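Local coordinates for protein GH62 arabinofuranosidase (Podospora anserina, PDB 4N4B) that hydrolyses terminal alpha-L-arabinofuranoside residues from arabinosides, probably acting in the breakdown of the plant polysaccharide xylan, at residues P33-K38 against W325-I330; I47-I52 against M308-D313; A173-F178 against T191-F196; K143-D148 against N198-P203. One frame throughout, in Å; residues are numbered along the deposited sequence.

In the fold
The chain is a five-bladed beta-propeller, and the four contacts fall into two pairs on opposite sides of its centre. Interactions 1 and 2 touch, their centres about 6 Å apart: strands 326-332 and 306-311 are neighbours in the blade that also holds strand 28-30, so both chain ends close the ring there. Interaction 3 lies within the blade running from strand 164-170 to strand 204-208; interaction 4, its centre about 11 Å away, joins that blade to the preceding one. Centres in different pairs are about 28 to 33 Å apart. Along the chain the contacts are nested, 3 within 4, 4 within 2 and 2 within 1. Interaction 2 lies closest to the central calcium.

Interaction 1. Residues P33-K38 against W325-I330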
loop_
_atom_site.group_PDB
_atom_site.type_symbol
_atom_site.label_atom_id
_atom_site.label_comp_id
_atom_site.label_asym_id
_atom_site.label_seq_id
_atom_site.Cartn_x
_atom_site.Cartn_y
_atom_site.Cartn_z
ATOM N N PRO A 33 -13.156 -5.986 -11.867
ATOM C CA PRO A 33 -12.196 -6.738 -11.136
ATOM C C PRO A 33 -11.273 -7.392 -12.137
ATOM O O PRO A 33 -11.779 -8.067 -13.089
ATOM C CB PRO A 33 -13.011 -7.762 -10.331
ATOM C CG PRO A 33 -14.256 -7.936 -11.182
ATOM C CD PRO A 33 -14.517 -6.669 -11.898
ATOM N N LEU A 34 -10.058 -7.057 -12.174
ATOM C CA LEU A 34 -9.098 -7.526 -13.176
ATOM C C LEU A 34 -8.273 -8.650 -12.659
ATOM O O LEU A 34 -7.977 -9.588 -13.438
ATOM C CB LEU A 34 -8.226 -6.363 -13.667
ATOM C CG LEU A 34 -8.955 -5.304 -14.437
ATOM C CD1 LEU A 34 -8.032 -4.144 -14.766
ATOM C CD2 LEU A 34 -9.607 -5.828 -15.663
ATOM N N VAL A 35 -7.810 -8.650 -11.423
ATOM C CA VAL A 35 -6.850 -9.622 -10.938
ATOM C C VAL A 35 -7.421 -10.403 -9.794
ATOM O O VAL A 35 -7.906 -9.824 -8.799
ATOM C CB VAL A 35 -5.516 -9.003 -10.465
ATOM C CG1 VAL A 35 -4.546 -10.037 -9.988
ATOM C CG2 VAL A 35 -4.895 -8.147 -11.569
ATOM N N GLY A 36 -7.456 -11.683 -9.861
ATOM C CA GLY A 36 -7.879 -12.608 -8.836
ATOM C C GLY A 36 -6.998 -13.825 -8.776
ATOM O O GLY A 36 -6.064 -14.033 -9.556
ATOM N N PRO A 37 -7.277 -14.754 -7.848
ATOM C CA PRO A 37 -6.525 -16.004 -7.661
ATOM C C PRO A 37 -6.638 -16.856 -8.918
ATOM O O PRO A 37 -7.631 -16.842 -9.667
ATOM C CB PRO A 37 -7.180 -16.682 -6.420
ATOM C CG PRO A 37 -7.978 -15.598 -5.759
ATOM C CD PRO A 37 -8.313 -14.578 -6.824
ATOM N N LYS A 38 -5.569 -17.577 -9.136
ATOM C CA LYS A 38 -5.453 -18.583 -10.223
ATOM C C LYS A 38 -5.991 -19.862 -9.676
ATOM O O LYS A 38 -5.819 -20.234 -8.530
ATOM C CB LYS A 38 -4.013 -18.755 -10.695
ATOM C CG LYS A 38 -3.327 -17.454 -11.123
ATOM C CD LYS A 38 -3.976 -16.845 -12.325
ATOM C CE LYS A 38 -2.957 -15.770 -12.792
ATOM N NZ LYS A 38 -3.503 -15.107 -13.949
ATOM N N TRP A 325 -11.285 -11.002 -2.269
ATOM C CA TRP A 325 -10.671 -9.771 -2.721
ATOM C C TRP A 325 -10.068 -9.917 -4.128
ATOM O O TRP A 325 -9.455 -10.881 -4.418
ATOM C CB TRP A 325 -9.570 -9.295 -1.738
ATOM C CG TRP A 325 -10.009 -8.910 -0.402
ATOM C CD1 TRP A 325 -9.945 -9.671 0.692
ATOM C CD2 TRP A 325 -10.676 -7.708 -0.018
ATOM N NE1 TRP A 325 -10.460 -9.028 1.761
ATOM C CE2 TRP A 325 -10.951 -7.822 1.353
ATOM C CE3 TRP A 325 -11.036 -6.534 -0.687
ATOM C CZ2 TRP A 325 -11.543 -6.818 2.068
ATOM C CZ3 TRP A 325 -11.645 -5.534 0.015
ATOM C CH2 TRP A 325 -11.885 -5.674 1.396
ATOM N N ARG A 326 -10.338 -8.904 -4.950
ATOM C CA ARG A 326 -9.866 -8.776 -6.309
ATOM C C ARG A 326 -9.336 -7.359 -6.514
ATOM O O ARG A 326 -9.741 -6.478 -5.877
ATOM C CB ARG A 326 -11.013 -9.036 -7.331
ATOM C CG ARG A 326 -11.869 -10.297 -7.135
ATOM C CD ARG A 326 -11.046 -11.560 -7.375
ATOM N NE ARG A 326 -11.814 -12.780 -7.140
ATOM C CZ ARG A 326 -11.703 -13.545 -6.076
ATOM N NH1 ARG A 326 -10.864 -13.278 -5.126
ATOM N NH2 ARG A 326 -12.412 -14.645 -5.992
ATOM N N LEU A 327 -8.453 -7.231 -7.485
ATOM C CA LEU A 327 -7.825 -5.936 -7.781
ATOM C C LEU A 327 -8.375 -5.316 -9.048
ATOM O O LEU A 327 -8.561 -5.955 -10.009
ATOM C CB LEU A 327 -6.277 -6.041 -7.908
ATOM C CG LEU A 327 -5.507 -6.776 -6.802
ATOM C CD1 LEU A 327 -3.997 -6.742 -7.098
ATOM C CD2 LEU A 327 -5.835 -6.144 -5.441
ATOM N N GLY A 328 -8.597 -4.018 -8.962
ATOM C CA GLY A 328 -8.930 -3.168 -10.072
ATOM C C GLY A 328 -8.168 -1.866 -9.986
ATOM O O GLY A 328 -7.275 -1.693 -9.168
ATOM N N PHE A 329 -8.595 -0.938 -10.833
ATOM C CA PHE A 329 -7.997 0.411 -10.824
ATOM C C PHE A 329 -9.064 1.442 -10.768
ATOM O O PHE A 329 -10.099 1.321 -11.469
ATOM C CB PHE A 329 -7.160 0.706 -12.119
ATOM C CG PHE A 329 -6.001 -0.232 -12.386
ATOM C CD1 PHE A 329 -4.807 0.054 -11.820
ATOM C CD2 PHE A 329 -6.109 -1.371 -13.114
ATOM C CE1 PHE A 329 -3.668 -0.717 -12.096
ATOM C CE2 PHE A 329 -4.980 -2.170 -13.352
ATOM C CZ PHE A 329 -3.797 -1.791 -12.790
ATOM N N ILE A 330 -8.798 2.521 -10.059
ATOM C CA ILE A 330 -9.542 3.791 -10.185
ATOM C C ILE A 330 -8.674 4.843 -10.821
ATOM O O ILE A 330 -7.464 4.941 -10.484
ATOM C CB ILE A 330 -10.190 4.284 -8.882
ATOM C CG1 ILE A 330 -9.231 4.279 -7.708
ATOM C CG2 ILE A 330 -11.455 3.428 -8.620
ATOM C CD1 ILE A 330 -9.823 4.782 -6.418
#
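L327 O is gripped by two successive backbone N-H groups of the opposite segment, L34 N at 2.9 Å and V35 N at 3.1 Å, which makes L34 and V35 a classic beta bulge facing one residue. V35 N arrives in the carbonyl plane on a lone pair, whereas L34 N is tilted 19° from that plane. The return bond, L327 N to V35 O at 3.0 Å, is nearly straight (168° at the hydrogen). It completes a single antiparallel bridge that lays the loop after strand 28-30 beside the start of strand 326-332.

Next comes R326. Its chain bends at chi2 (-67°) and NH1 turns back to W325 O, 2.9 Å away, while A45 O takes a second bond from the same nitrogen. P37 lies over one face of the guanidinium, CD being 3.3 Å from NH1, and G36 CA passes 3.6 Å from R326 CD, the glycine letting the backbone come this close. Further along, V35 CB meets L327 CB, and CD1 of L34 comes in at the edge of the F329 ring, 3.8 Å from CD2; that ring is also stacked on W81.

Main-chain bonds thus fix the register here, and NH1 of R326 is satisfied by carbonyl oxygens, leaving the guanidinium to serve as a flat surface for a proline to rest on.

Interaction 2. Residues I47-I52 against M308-D313; sequences IKDPTI and MYQGMD
D49 and Q310 meet where strands 46-55 and 306-311 run antiparallel at 170°, their axes 6.4 Å apart at closest, joined by a side chain and not by a backbone ladder. Q310 CG sits between the backbone N and the carbonyl carbon (chi1 66°) and the rest of the side chain is extended, carrying OE1 to D49 N at 2.9 Å; the N-H comes from above the carbonyl plane, 38° out of it. K48 packs tightly against OE1 of Q310, CB only 3.0 Å away. OE1 also lies close to D49 OD1, another acceptor, and a water probably eases their approach, donating to OD1 (2.7 Å) and accepting from Q310 NE2 (2.9 Å).

The strands belong to two blades that meet where the propeller ring closes, next to its central site: D49 touches H285, a calcium-binding residue in a structure of this protein, while D49 OD2 and K48 NZ hydrogen-bond to a Tris molecule, probably from the crystallisation liquor, with S64 and Y320 as their protein partners. A leucine in place of Q310 would probably leave D49 N without its acceptor and the water without one of its donors.

Further along, M308, its CG anti to the backbone N and its chain extended, lays SD against P50 CB at 3.8 Å and I52 CD1 at 3.9 Å, and L327 of strand 326-332 also packs on P50.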
loop_
_atom_site.group_PDB
_atom_site.type_symbol
_atom_site.label_atom_id
_atom_site.label_comp_id
_atom_site.label_asym_id
_atom_site.label_seq_id
_atom_site.Cartn_x
_atom_site.Cartn_y
_atom_site.Cartn_z
ATOM N N ILE A 47 -6.464 -11.796 -3.679
ATOM C CA ILE A 47 -5.224 -11.073 -4.084
ATOM C C ILE A 47 -5.421 -9.679 -3.649
ATOM O O ILE A 47 -6.462 -9.043 -3.854
ATOM C CB ILE A 47 -4.977 -11.188 -5.588
ATOM C CG1 ILE A 47 -4.922 -12.691 -6.038
ATOM C CG2 ILE A 47 -3.706 -10.485 -6.006
ATOM C CD1 ILE A 47 -3.800 -13.467 -5.497
ATOM N N LYS A 48 -4.418 -9.136 -2.928
ATOM C CA LYS A 48 -4.671 -8.026 -2.005
ATOM C C LYS A 48 -3.502 -7.067 -1.986
ATOM O O LYS A 48 -2.361 -7.389 -2.287
ATOM C CB LYS A 48 -4.863 -8.525 -0.565
ATOM C CG LYS A 48 -6.087 -9.394 -0.366
ATOM C CD LYS A 48 -6.257 -9.707 1.067
ATOM C CE LYS A 48 -6.804 -8.565 1.840
ATOM N NZ LYS A 48 -6.818 -8.855 3.282
ATOM N N ASP A 49 -3.748 -5.889 -1.482
ATOM C CA ASP A 49 -2.757 -4.942 -0.948
ATOM C C ASP A 49 -1.607 -4.613 -1.952
ATOM O O ASP A 49 -0.417 -4.697 -1.592
ATOM C CB ASP A 49 -2.090 -5.530 0.311
ATOM C CG ASP A 49 -3.037 -6.185 1.316
ATOM O OD1 ASP A 49 -4.129 -5.628 1.470
ATOM O OD2 ASP A 49 -2.621 -7.217 1.910
ATOM N N PRO A 50 -1.970 -4.252 -3.167
ATOM C CA PRO A 50 -0.877 -4.110 -4.196
ATOM C C PRO A 50 0.046 -2.945 -3.996
ATOM O O PRO A 50 -0.320 -1.888 -3.462
ATOM C CB PRO A 50 -1.650 -3.949 -5.460
ATOM C CG PRO A 50 -2.952 -3.306 -5.041
ATOM C CD PRO A 50 -3.290 -4.047 -3.780
ATOM N N THR A 51 1.269 -3.172 -4.447
ATOM C CA THR A 51 2.245 -2.061 -4.762
ATOM C C THR A 51 2.469 -2.157 -6.227
ATOM O O THR A 51 2.597 -3.218 -6.820
ATOM C CB THR A 51 3.510 -2.270 -3.924
ATOM O OG1 THR A 51 4.435 -1.174 -4.192
ATOM C CG2 THR A 51 4.257 -3.503 -4.170
ATOM N N ILE A 52 2.541 -0.973 -6.879
ATOM C CA ILE A 52 2.626 -0.942 -8.363
ATOM C C ILE A 52 3.461 0.233 -8.827
ATOM O O ILE A 52 3.254 1.380 -8.447
ATOM C CB ILE A 52 1.191 -0.896 -8.950
ATOM C CG1 ILE A 52 1.272 -0.824 -10.456
ATOM C CG2 ILE A 52 0.353 0.202 -8.348
ATOM C CD1 ILE A 52 -0.035 -1.120 -11.145
ATOM N N MET A 308 -4.333 1.443 -8.029
ATOM C CA MET A 308 -4.713 0.045 -8.016
ATOM C C MET A 308 -5.240 -0.243 -6.644
ATOM O O MET A 308 -4.564 0.068 -5.669
ATOM C CB MET A 308 -3.520 -0.821 -8.366
ATOM C CG MET A 308 -3.958 -2.201 -8.815
ATOM S SD MET A 308 -2.564 -3.284 -9.127
ATOM C CE MET A 308 -3.270 -4.544 -10.127
ATOM N N TYR A 309 -6.408 -0.872 -6.544
ATOM C CA TYR A 309 -7.063 -1.117 -5.252
ATOM C C TYR A 309 -7.650 -2.468 -5.202
ATOM O O TYR A 309 -7.838 -3.166 -6.190
ATOM C CB TYR A 309 -8.070 -0.017 -4.968
ATOM C CG TYR A 309 -9.372 -0.229 -5.756
ATOM C CD1 TYR A 309 -9.497 0.081 -7.102
ATOM C CD2 TYR A 309 -10.499 -0.758 -5.136
ATOM C CE1 TYR A 309 -10.664 -0.100 -7.810
ATOM C CE2 TYR A 309 -11.694 -0.909 -5.817
ATOM C CZ TYR A 309 -11.734 -0.579 -7.153
ATOM O OH TYR A 309 -12.987 -0.738 -7.809
ATOM N N GLN A 310 -8.033 -2.869 -3.997
ATOM C CA GLN A 310 -8.764 -4.128 -3.775
ATOM C C GLN A 310 -10.225 -3.833 -3.418
ATOM O O GLN A 310 -10.537 -2.919 -2.654
ATOM C CB GLN A 310 -8.095 -4.970 -2.698
ATOM C CG GLN A 310 -8.113 -4.393 -1.325
ATOM C CD GLN A 310 -7.438 -5.286 -0.316
ATOM O OE1 GLN A 310 -6.540 -6.054 -0.593
ATOM N NE2 GLN A 310 -7.870 -5.143 0.957
ATOM N N GLY A 311 -11.020 -4.701 -3.969
ATOM C CA GLY A 311 -12.428 -4.684 -3.712
ATOM C C GLY A 311 -12.999 -6.102 -3.603
ATOM O O GLY A 311 -12.350 -7.005 -3.837
ATOM N N MET A 312 -14.272 -6.187 -3.289
ATOM C CA MET A 312 -14.946 -7.462 -3.188
ATOM C C MET A 312 -16.461 -7.288 -3.320
ATOM O O MET A 312 -17.023 -6.282 -3.028
ATOM C CB MET A 312 -14.635 -8.186 -1.865
ATOM C CG MET A 312 -15.029 -7.403 -0.669
ATOM S SD MET A 312 -14.861 -8.317 0.877
ATOM C CE MET A 312 -16.573 -8.870 1.016
ATOM N N ASP A 313 -17.067 -8.383 -3.729
ATOM C CA ASP A 313 -18.535 -8.456 -3.789
ATOM C C ASP A 313 -19.122 -8.031 -2.451
ATOM O O ASP A 313 -18.843 -8.614 -1.504
ATOM C CB ASP A 313 -18.953 -9.876 -4.132
ATOM C CG ASP A 313 -20.495 -10.054 -4.285
ATOM O OD1 ASP A 313 -21.257 -9.289 -3.815
ATOM O OD2 ASP A 313 -20.829 -11.059 -4.862
HETATM O O HOH W 1 -6.169 -5.743 3.281
#

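Interaction 3. Residues A173-F178 against T191-F196; sequences ASCHLF and TSLEQF
C175 is the tight centre of this contact, held both through its backbone and through its sulfur. C175 N donates to T191 O at 2.8 Å, nearly along the C=O axis, and T191 N answers to C175 O at 2.9 Å. Beneath that hydrogen-bonded antiparallel pair, SG touches L193 CD1 at 3.6 Å and CB lies 3.6 Å from F196 CD2. The sulfur meets the F196 ring obliquely, 4.5 Å from its centroid and 38° off the normal, as a sulfur-aromatic contact.

What brings F196 back under the strand is a turn: S192 O accepts from both Q195 N and F196 N, and F196 then carries its ring anti to its own nitrogen (chi1 -178°). The pairing holds together the open end of the hairpin of strands 174-180 and 185-192 in one propeller blade, and the disulfide from C175 to C170 ties it to strand 164-170. F196 reaches F110 and Y117 of the preceding blade, so an alanine here would probably open a gap under the disulfide and leave F110 and Y117 without this ring to pack on.

The other end is looser and wetter. A173 O takes L193 N at 2.9 Å, though with the donor well above the carbonyl plane, and a water bonds to the same oxygen and to E194 OE1, each at 2.6 Å. S174 and S192 form a non-hydrogen-bonded pair whose side chains diverge.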
loop_
_atom_site.group_PDB
_atom_site.type_symbol
_atom_site.label_atom_id
_atom_site.label_comp_id
_atom_site.label_asym_id
_atom_site.label_seq_id
_atom_site.Cartn_x
_atom_site.Cartn_y
_atom_site.Cartn_z
ATOM N N ALA A 173 17.602 13.727 3.000
ATOM C CA ALA A 173 18.309 13.499 4.260
ATOM C C ALA A 173 17.999 12.262 5.159
ATOM O O ALA A 173 18.845 11.711 5.843
ATOM C CB ALA A 173 18.125 14.749 5.145
ATOM N N SER A 174 16.681 11.897 5.134
ATOM C CA SER A 174 16.168 10.969 6.107
ATOM C C SER A 174 15.153 10.026 5.440
ATOM O O SER A 174 14.494 10.336 4.492
ATOM C CB SER A 174 15.439 11.618 7.233
ATOM O OG SER A 174 16.355 12.534 7.940
ATOM N N CYS A 175 15.125 8.792 5.993
ATOM C CA CYS A 175 14.138 7.779 5.578
ATOM C C CYS A 175 13.252 7.452 6.739
ATOM O O CYS A 175 13.709 7.174 7.859
ATOM C CB CYS A 175 14.829 6.517 5.133
ATOM S SG CYS A 175 15.771 6.682 3.592
ATOM N N HIS A 176 11.955 7.434 6.453
ATOM C CA HIS A 176 10.889 7.243 7.457
ATOM C C HIS A 176 10.125 5.939 7.170
ATOM O O HIS A 176 9.940 5.577 5.981
ATOM C CB HIS A 176 9.901 8.403 7.346
ATOM C CG HIS A 176 10.529 9.749 7.603
ATOM N ND1 HIS A 176 11.231 10.521 6.688
ATOM C CD2 HIS A 176 10.497 10.369 8.789
ATOM C CE1 HIS A 176 11.622 11.620 7.399
ATOM N NE2 HIS A 176 11.134 11.566 8.610
ATOM N N LEU A 177 9.754 5.285 8.222
ATOM C CA LEU A 177 9.045 4.009 8.194
ATOM C C LEU A 177 7.782 4.160 8.985
ATOM O O LEU A 177 7.791 4.336 10.217
ATOM C CB LEU A 177 9.865 2.900 8.766
ATOM C CG LEU A 177 9.260 1.479 8.974
ATOM C CD1 LEU A 177 8.773 0.981 7.623
ATOM C CD2 LEU A 177 10.218 0.565 9.640
ATOM N N PHE A 178 6.669 4.071 8.273
ATOM C CA PHE A 178 5.310 4.187 8.791
ATOM C C PHE A 178 4.701 2.815 9.010
ATOM O O PHE A 178 5.035 1.861 8.244
ATOM C CB PHE A 178 4.419 4.971 7.910
ATOM C CG PHE A 178 4.746 6.421 7.822
ATOM C CD1 PHE A 178 5.721 6.906 6.986
ATOM C CD2 PHE A 178 3.985 7.332 8.578
ATOM C CE1 PHE A 178 5.913 8.327 6.915
ATOM C CE2 PHE A 178 4.218 8.705 8.498
ATOM C CZ PHE A 178 5.227 9.160 7.718
ATOM N N THR A 191 15.477 7.170 10.118
ATOM C CA THR A 191 16.960 7.008 10.118
ATOM C C THR A 191 17.500 7.894 9.053
ATOM O O THR A 191 16.775 8.437 8.209
ATOM C CB THR A 191 17.318 5.558 9.896
ATOM O OG1 THR A 191 18.705 5.347 10.257
ATOM C CG2 THR A 191 17.043 5.053 8.472
ATOM N N SER A 192 18.831 8.119 9.075
ATOM C CA SER A 192 19.349 8.876 7.989
ATOM C C SER A 192 19.364 8.123 6.687
ATOM O O SER A 192 19.391 6.882 6.669
ATOM C CB SER A 192 20.821 9.290 8.346
ATOM O OG SER A 192 21.689 8.246 8.217
ATOM N N LEU A 193 19.408 8.852 5.581
ATOM C CA LEU A 193 19.512 8.322 4.264
ATOM C C LEU A 193 20.675 7.365 4.153
ATOM O O LEU A 193 20.613 6.279 3.550
ATOM C CB LEU A 193 19.516 9.408 3.153
ATOM C CG LEU A 193 19.537 8.927 1.713
ATOM C CD1 LEU A 193 18.205 8.207 1.340
ATOM C CD2 LEU A 193 19.813 10.076 0.743
ATOM N N GLU A 194 21.823 7.778 4.737
ATOM C CA GLU A 194 23.019 7.035 4.656
ATOM C C GLU A 194 23.056 5.767 5.473
ATOM O O GLU A 194 23.819 4.826 5.132
ATOM C CB GLU A 194 24.249 8.011 5.040
ATOM C CG GLU A 194 24.373 9.296 4.143
ATOM C CD GLU A 194 23.358 10.494 4.411
ATOM O OE1 GLU A 194 22.528 10.594 5.416
ATOM O OE2 GLU A 194 23.384 11.437 3.554
ATOM N N GLN A 195 22.197 5.694 6.495
ATOM C CA GLN A 195 22.136 4.542 7.361
ATOM C C GLN A 195 21.075 3.489 6.900
ATOM O O GLN A 195 21.226 2.314 7.188
ATOM C CB GLN A 195 21.794 4.976 8.757
ATOM C CG GLN A 195 22.892 5.781 9.509
ATOM C CD GLN A 195 22.251 6.170 10.826
ATOM O OE1 GLN A 195 22.120 5.334 11.713
ATOM N NE2 GLN A 195 21.621 7.337 10.875
ATOM N N PHE A 196 20.094 3.973 6.156
ATOM C CA PHE A 196 18.983 3.098 5.705
ATOM C C PHE A 196 19.540 1.829 5.111
ATOM O O PHE A 196 20.453 1.886 4.267
ATOM C CB PHE A 196 18.157 3.862 4.734
ATOM C CG PHE A 196 16.945 3.021 4.266
ATOM C CD1 PHE A 196 17.055 2.169 3.192
ATOM C CD2 PHE A 196 15.758 3.079 4.959
ATOM C CE1 PHE A 196 15.924 1.396 2.762
ATOM C CE2 PHE A 196 14.637 2.276 4.588
ATOM C CZ PHE A 196 14.754 1.480 3.478
HETATM O O HOH W 2 21.208 12.739 6.225
#

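Interaction 4. Residues K143-D148 against N198-P203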
loop_
_atom_site.group_PDB
_atom_site.type_symbol
_atom_site.label_atom_id
_atom_site.label_comp_id
_atom_site.label_asym_id
_atom_site.label_seq_id
_atom_site.Cartn_x
_atom_site.Cartn_y
_atom_site.Cartn_z
ATOM N N LYS A 143 15.175 -9.315 6.248
ATOM C CA LYS A 143 15.803 -8.672 7.443
ATOM C C LYS A 143 14.765 -7.772 8.008
ATOM O O LYS A 143 13.775 -7.396 7.352
ATOM C CB LYS A 143 17.082 -7.948 7.072
ATOM C CG LYS A 143 18.165 -8.871 6.648
ATOM C CD LYS A 143 19.478 -8.076 6.503
ATOM C CE LYS A 143 20.743 -8.977 6.338
ATOM N NZ LYS A 143 20.730 -9.552 4.982
ATOM N N VAL A 144 14.914 -7.378 9.297
ATOM C CA VAL A 144 13.911 -6.588 9.996
ATOM C C VAL A 144 14.378 -5.211 10.293
ATOM O O VAL A 144 15.555 -4.991 10.679
ATOM C CB VAL A 144 13.325 -7.356 11.231
ATOM C CG1 VAL A 144 12.630 -8.662 10.816
ATOM C CG2 VAL A 144 14.392 -7.574 12.289
ATOM N N PHE A 145 13.508 -4.230 10.285
ATOM C CA PHE A 145 13.795 -2.879 10.655
ATOM C C PHE A 145 13.927 -2.692 12.159
ATOM O O PHE A 145 14.554 -1.745 12.565
ATOM C CB PHE A 145 12.747 -1.918 10.149
ATOM C CG PHE A 145 12.787 -1.700 8.632
ATOM C CD1 PHE A 145 13.759 -0.892 8.057
ATOM C CD2 PHE A 145 11.834 -2.291 7.789
ATOM C CE1 PHE A 145 13.773 -0.664 6.711
ATOM C CE2 PHE A 145 11.849 -2.052 6.417
ATOM C CZ PHE A 145 12.821 -1.248 5.905
ATOM N N TYR A 146 13.320 -3.590 12.938
ATOM C CA TYR A 146 13.299 -3.447 14.408
ATOM C C TYR A 146 13.854 -4.755 14.968
ATOM O O TYR A 146 13.166 -5.697 15.410
ATOM C CB TYR A 146 11.879 -3.186 14.917
ATOM C CG TYR A 146 11.303 -1.905 14.439
ATOM C CD1 TYR A 146 11.630 -0.700 14.956
ATOM C CD2 TYR A 146 10.379 -1.931 13.405
ATOM C CE1 TYR A 146 11.060 0.454 14.515
ATOM C CE2 TYR A 146 9.774 -0.805 12.976
ATOM C CZ TYR A 146 10.081 0.438 13.506
ATOM O OH TYR A 146 9.437 1.533 13.092
ATOM N N PRO A 147 15.236 -4.927 15.007
ATOM C CA PRO A 147 15.816 -6.198 15.425
ATOM C C PRO A 147 15.636 -6.561 16.866
ATOM O O PRO A 147 15.788 -7.735 17.164
ATOM C CB PRO A 147 17.324 -5.995 15.133
ATOM C CG PRO A 147 17.493 -4.502 15.156
ATOM C CD PRO A 147 16.229 -3.891 14.579
ATOM N N ASP A 148 15.179 -5.641 17.665
ATOM C CA ASP A 148 14.884 -5.895 19.083
ATOM C C ASP A 148 13.456 -6.238 19.292
ATOM O O ASP A 148 13.087 -6.519 20.451
ATOM C CB ASP A 148 15.366 -4.725 19.953
ATOM C CG ASP A 148 16.898 -4.667 20.006
ATOM O OD1 ASP A 148 17.585 -5.726 20.036
ATOM O OD2 ASP A 148 17.395 -3.553 19.932
ATOM N N ASN A 198 19.248 0.450 8.211
ATOM C CA ASN A 198 19.591 0.345 9.583
ATOM C C ASN A 198 19.336 1.587 10.441
ATOM O O ASN A 198 19.203 2.671 9.894
ATOM C CB ASN A 198 21.101 -0.056 9.624
ATOM C CG ASN A 198 21.386 -1.303 8.819
ATOM O OD1 ASN A 198 20.859 -2.396 9.109
ATOM N ND2 ASN A 198 22.189 -1.186 7.827
ATOM N N GLY A 199 19.273 1.355 11.740
ATOM C CA GLY A 199 19.166 2.507 12.654
ATOM C C GLY A 199 17.817 3.121 12.872
ATOM O O GLY A 199 17.705 4.232 13.351
ATOM N N MET A 200 16.708 2.499 12.411
ATOM C CA MET A 200 15.431 3.114 12.626
ATOM C C MET A 200 15.196 3.456 14.130
ATOM O O MET A 200 15.354 2.545 14.950
ATOM C CB MET A 200 14.275 2.161 12.122
ATOM C CG MET A 200 14.136 2.248 10.562
ATOM S SD MET A 200 13.569 3.759 10.010
ATOM C CE MET A 200 13.595 3.382 8.232
ATOM N N SER A 201 14.718 4.667 14.337
ATOM C CA SER A 201 14.407 5.126 15.698
ATOM C C SER A 201 13.247 4.303 16.274
ATOM O O SER A 201 12.426 3.667 15.531
ATOM C CB SER A 201 14.053 6.604 15.614
ATOM O OG SER A 201 12.864 6.770 14.836
ATOM N N GLN A 202 13.041 4.361 17.577
ATOM C CA GLN A 202 11.781 3.931 18.157
ATOM C C GLN A 202 10.696 4.925 17.627
ATOM O O GLN A 202 10.888 6.139 17.462
ATOM C CB GLN A 202 11.860 4.000 19.688
ATOM C CG GLN A 202 12.714 2.853 20.238
ATOM C CD GLN A 202 12.135 1.471 19.983
ATOM O OE1 GLN A 202 11.060 1.143 20.468
ATOM N NE2 GLN A 202 12.807 0.636 19.178
ATOM N N PRO A 203 9.550 4.407 17.150
ATOM C CA PRO A 203 8.555 5.224 16.494
ATOM C C PRO A 203 7.908 6.206 17.477
ATOM O O PRO A 203 7.762 5.909 18.664
ATOM C CB PRO A 203 7.519 4.215 15.968
ATOM C CG PRO A 203 7.759 3.005 16.677
ATOM C CD PRO A 203 9.154 2.994 17.346
HETATM O O HOH W 3 16.575 -0.316 11.199
HETATM O O HOH W 4 15.573 -0.257 14.807
#
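M200 is the bump of this contact and F145 is one wall of the hollow that receives it. The M200 chain leaves with CG anti to the carbonyl carbon (chi1 -79°) and then folds over at chi2 (-68°), which lays it alongside the phenylalanine, the two side chains pointing the same way. CG touches F145 CD1 at 4.0 Å, obliquely to the ring and so neither over its face nor at its edge. S189 and T191 of strand 185-192 and L177 of strand 174-180 complete the hollow, so that M200 is buried from several sides.

Y146 forms a second wall. The ring presents an edge to the loop, with S201 O in its plane 3.6 Å from CE1, while P203 comes up obliquely, CD being 4.3 Å from CE1. The far end of the tyrosine is tied down by S189, whose OG pairs with Y146 OH and also with S201 O; P151 packs against both Y146 and P203.

Between the two aromatic side chains the backbones do not meet directly. Two waters fill the step: one donates to F145 O at 2.8 Å and accepts from M200 N at 3.1 Å, and the other donates to F145 O at 2.9 Å and to M200 O at 2.8 Å.

The segment 143-148 ends one propeller blade and the loop 198-203 leads to the last strand of the next. No direct hydrogen bond crosses between them, so their fit rests on carbon surfaces, with the two waters serving F145 O and M200 O, and S189 serving S201 O.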